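Local coordinates for multicopper oxidase (Arthrobacter sp. FB24, PDB 3GDC) that is a two-domain, laccase-type multicopper oxidase, which probably couples the one-electron oxidation of phenolic or similar substrates to the reduction of dioxygen to water, at the interface of chains A and B. Residues are numbered along the deposited sequence; one frame, centred on the assembly and turned at random. Chains: chain A/B, Multicopper oxidase.

The interface of chains A and B. Residues chain A 222, 227, 244-245, 271; chain B 91, 93-94, 251, 253.
Carboxylate oxygen OD1 of A:Asp244 is gripped from both chains: NH2 of B:Arg253 bonds to it at 2.7 Å, on its syn side, and the hydroxyl OG1 of A:Thr245 from its own chain lies 3.0 Å from OD1, above the carboxylate plane. The contact belongs to a two-domain multicopper oxidase, a family of cupredoxin-type beta sandwiches that assemble as trimers; the three copies deposited probably form that trimer. HxH-motif histidines of both chains, A:His222 and A:His271 with B:His91 and B:His93, converge in what is, from the family, the inter-subunit trinuclear copper site where dioxygen is reduced; B:His93 is a copper ligand. NE2 of A:His222 and NE2 of B:His91 meet tip to tip, 3.7 Å apart, each at the edge of the other ring, and probably serve the type 2 copper. NH1 of B:Arg253 donates at 3.0 Å to OD2 of A:Asp244, from above the carboxylate plane, completing an end-on, two-nitrogen salt bridge with its planes twisted 46° apart. B:Arg253 is bent at chi2 (-80°), and its NH2 is also tied to the carbonyl O of B:Gly251 at 2.8 Å, which helps fix the guanidinium. CZ of A:Phe227 meets NH1 of B:Arg253 tip to tip, ring and guanidinium nearly perpendicular. B:His93 crosses A:Asp244 at about a right angle, its ND1 making weak hydrogen bonds to both carboxylate oxygens. An alanine in place of A:Asp244 would probably leave the B:Arg253 guanidinium without its counter-charge and ND1 of B:His93 without its weak acceptors, in a gap where the carboxylate stood. The B:His93 ring stacks on A:His222, planes 20° apart; CE1 of B:His93 lies over one face of the A:His222 ring, offset toward the rim. ND1 of A:His222 donates at 2.8 Å to the backbone O of A:Asp244, which helps set the rotation of that ring. NE2 of B:His93 lies in plane at the edge of the A:His271 ring, 3.5 Å from its NE2, not as a hydrogen bond but as expected of imidazoles probably directed at a shared copper cluster.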
ATOM      1  N   HIS A 222       9.996  -2.093  -9.231  1.00 15.25           N
ATOM      2  CA  HIS A 222      11.079  -1.116  -9.189  1.00 15.74           C
ATOM      3  C   HIS A 222      11.930  -1.246 -10.434  1.00 15.60           C
ATOM      4  O   HIS A 222      12.198  -2.356 -10.873  1.00 15.01           O
ATOM      5  CB  HIS A 222      11.957  -1.334  -7.942  1.00 16.29           C
ATOM      6  CG  HIS A 222      13.213  -0.514  -7.938  1.00 17.62           C
ATOM      7  ND1 HIS A 222      13.202   0.864  -7.973  1.00 20.22           N
ATOM      8  CD2 HIS A 222      14.517  -0.876  -7.914  1.00 19.53           C
ATOM      9  CE1 HIS A 222      14.443   1.317  -7.970  1.00 21.02           C
ATOM     10  NE2 HIS A 222      15.260   0.281  -7.932  1.00 20.64           N
ATOM     11  N   PHE A 227      13.171   6.632 -13.499  1.00 17.66           N
ATOM     12  CA  PHE A 227      11.994   7.106 -12.798  1.00 17.18           C
ATOM     13  C   PHE A 227      10.844   7.140 -13.795  1.00 17.34           C
ATOM     14  O   PHE A 227      11.070   7.303 -14.998  1.00 17.94           O
ATOM     15  CB  PHE A 227      12.233   8.501 -12.220  1.00 17.92           C
ATOM     16  CG  PHE A 227      12.907   8.481 -10.884  1.00 17.83           C
ATOM     17  CD1 PHE A 227      14.242   8.110 -10.777  1.00 19.94           C
ATOM     18  CD2 PHE A 227      12.200   8.808  -9.729  1.00 18.92           C
ATOM     19  CE1 PHE A 227      14.864   8.068  -9.536  1.00 19.97           C
ATOM     20  CE2 PHE A 227      12.823   8.770  -8.484  1.00 20.18           C
ATOM     21  CZ  PHE A 227      14.151   8.397  -8.399  1.00 19.23           C
ATOM     22  N   ASP A 244      10.459   5.632  -8.643  1.00 16.50           N
ATOM     23  CA  ASP A 244      11.095   4.444  -9.212  1.00 16.66           C
ATOM     24  C   ASP A 244      10.563   3.135  -8.637  1.00 15.95           C
ATOM     25  O   ASP A 244      10.970   2.070  -9.076  1.00 15.15           O
ATOM     26  CB  ASP A 244      12.622   4.509  -9.067  1.00 16.79           C
ATOM     27  CG  ASP A 244      13.073   4.662  -7.608  1.00 18.27           C
ATOM     28  OD1 ASP A 244      12.305   4.295  -6.701  1.00 20.44           O
ATOM     29  OD2 ASP A 244      14.193   5.147  -7.386  1.00 20.21           O
ATOM     30  N   THR A 245       9.672   3.231  -7.649  1.00 16.04           N
ATOM     31  CA  THR A 245       9.106   2.066  -6.970  1.00 16.16           C
ATOM     32  C   THR A 245       7.624   2.311  -6.694  1.00 16.09           C
ATOM     33  O   THR A 245       7.264   3.353  -6.156  1.00 16.07           O
ATOM     34  CB  THR A 245       9.812   1.799  -5.616  1.00 16.60           C
ATOM     35  OG1 THR A 245      11.217   1.639  -5.831  1.00 18.66           O
ATOM     36  CG2 THR A 245       9.269   0.538  -4.949  1.00 16.96           C
ATOM     37  N   HIS A 271      10.351  -4.959  -5.444  1.00 19.41           N
ATOM     38  CA  HIS A 271      11.221  -4.515  -4.359  1.00 21.18           C
ATOM     39  C   HIS A 271      10.937  -5.309  -3.075  1.00 21.79           C
ATOM     40  O   HIS A 271      11.434  -4.983  -1.997  1.00 22.73           O
ATOM     41  CB  HIS A 271      11.158  -2.999  -4.142  1.00 20.64           C
ATOM     42  CG  HIS A 271      12.447  -2.422  -3.639  1.00 22.19           C
ATOM     43  ND1 HIS A 271      13.020  -2.822  -2.450  1.00 23.92           N
ATOM     44  CD2 HIS A 271      13.290  -1.505  -4.172  1.00 23.86           C
ATOM     45  CE1 HIS A 271      14.153  -2.169  -2.267  1.00 24.27           C
ATOM     46  NE2 HIS A 271      14.341  -1.362  -3.296  1.00 24.28           N
TER
ATOM     47  N   HIS B  91      24.074   0.316  -4.738  1.00 19.34           N
ATOM     48  CA  HIS B  91      23.057   0.607  -5.728  1.00 19.54           C
ATOM     49  C   HIS B  91      22.273   1.828  -5.283  1.00 19.59           C
ATOM     50  O   HIS B  91      21.682   1.835  -4.212  1.00 19.26           O
ATOM     51  CB  HIS B  91      22.121  -0.584  -5.922  1.00 19.83           C
ATOM     52  CG  HIS B  91      20.932  -0.261  -6.768  1.00 19.61           C
ATOM     53  ND1 HIS B  91      21.049   0.134  -8.085  1.00 20.44           N
ATOM     54  CD2 HIS B  91      19.609  -0.235  -6.483  1.00 21.42           C
ATOM     55  CE1 HIS B  91      19.848   0.386  -8.575  1.00 20.30           C
ATOM     56  NE2 HIS B  91      18.957   0.167  -7.625  1.00 21.06           N
ATOM     57  N   HIS B  93      19.184   4.642  -5.843  1.00 20.69           N
ATOM     58  CA  HIS B  93      17.901   5.005  -6.431  1.00 21.92           C
ATOM     59  C   HIS B  93      18.059   6.433  -6.940  1.00 22.76           C
ATOM     60  O   HIS B  93      18.103   7.381  -6.158  1.00 24.89           O
ATOM     61  CB  HIS B  93      16.790   4.920  -5.382  1.00 21.53           C
ATOM     62  CG  HIS B  93      16.376   3.522  -5.034  1.00 22.14           C
ATOM     63  ND1 HIS B  93      15.080   3.073  -5.190  1.00 21.86           N
ATOM     64  CD2 HIS B  93      17.081   2.473  -4.549  1.00 20.68           C
ATOM     65  CE1 HIS B  93      15.002   1.815  -4.794  1.00 22.09           C
ATOM     66  NE2 HIS B  93      16.204   1.424  -4.408  1.00 21.45           N
ATOM     67  N   GLY B  94      18.172   6.577  -8.249  1.00 22.68           N
ATOM     68  CA  GLY B  94      18.472   7.852  -8.890  1.00 22.91           C
ATOM     69  C   GLY B  94      18.789   7.515 -10.334  1.00 22.79           C
ATOM     70  O   GLY B  94      18.917   6.345 -10.678  1.00 23.35           O
ATOM     71  N   GLY B 251      11.715   0.391  -0.117  1.00 17.82           N
ATOM     72  CA  GLY B 251      12.158   1.219  -1.233  1.00 18.21           C
ATOM     73  C   GLY B 251      11.308   2.455  -1.465  1.00 17.80           C
ATOM     74  O   GLY B 251      11.707   3.352  -2.210  1.00 18.59           O
ATOM     75  N   ARG B 253       9.619   5.948  -0.031  1.00 17.38           N
ATOM     76  CA  ARG B 253      10.094   7.017   0.831  1.00 17.61           C
ATOM     77  C   ARG B 253       9.385   8.296   0.428  1.00 17.78           C
ATOM     78  O   ARG B 253       8.766   8.368  -0.632  1.00 17.36           O
ATOM     79  CB  ARG B 253      11.611   7.198   0.699  1.00 17.30           C
ATOM     80  CG  ARG B 253      12.107   7.745  -0.628  1.00 17.61           C
ATOM     81  CD  ARG B 253      12.179   6.671  -1.712  1.00 16.74           C
ATOM     82  NE  ARG B 253      12.881   7.147  -2.907  1.00 16.56           N
ATOM     83  CZ  ARG B 253      12.992   6.463  -4.043  1.00 16.96           C
ATOM     84  NH1 ARG B 253      13.639   6.998  -5.064  1.00 17.20           N
ATOM     85  NH2 ARG B 253      12.474   5.239  -4.161  1.00 17.84           N
TER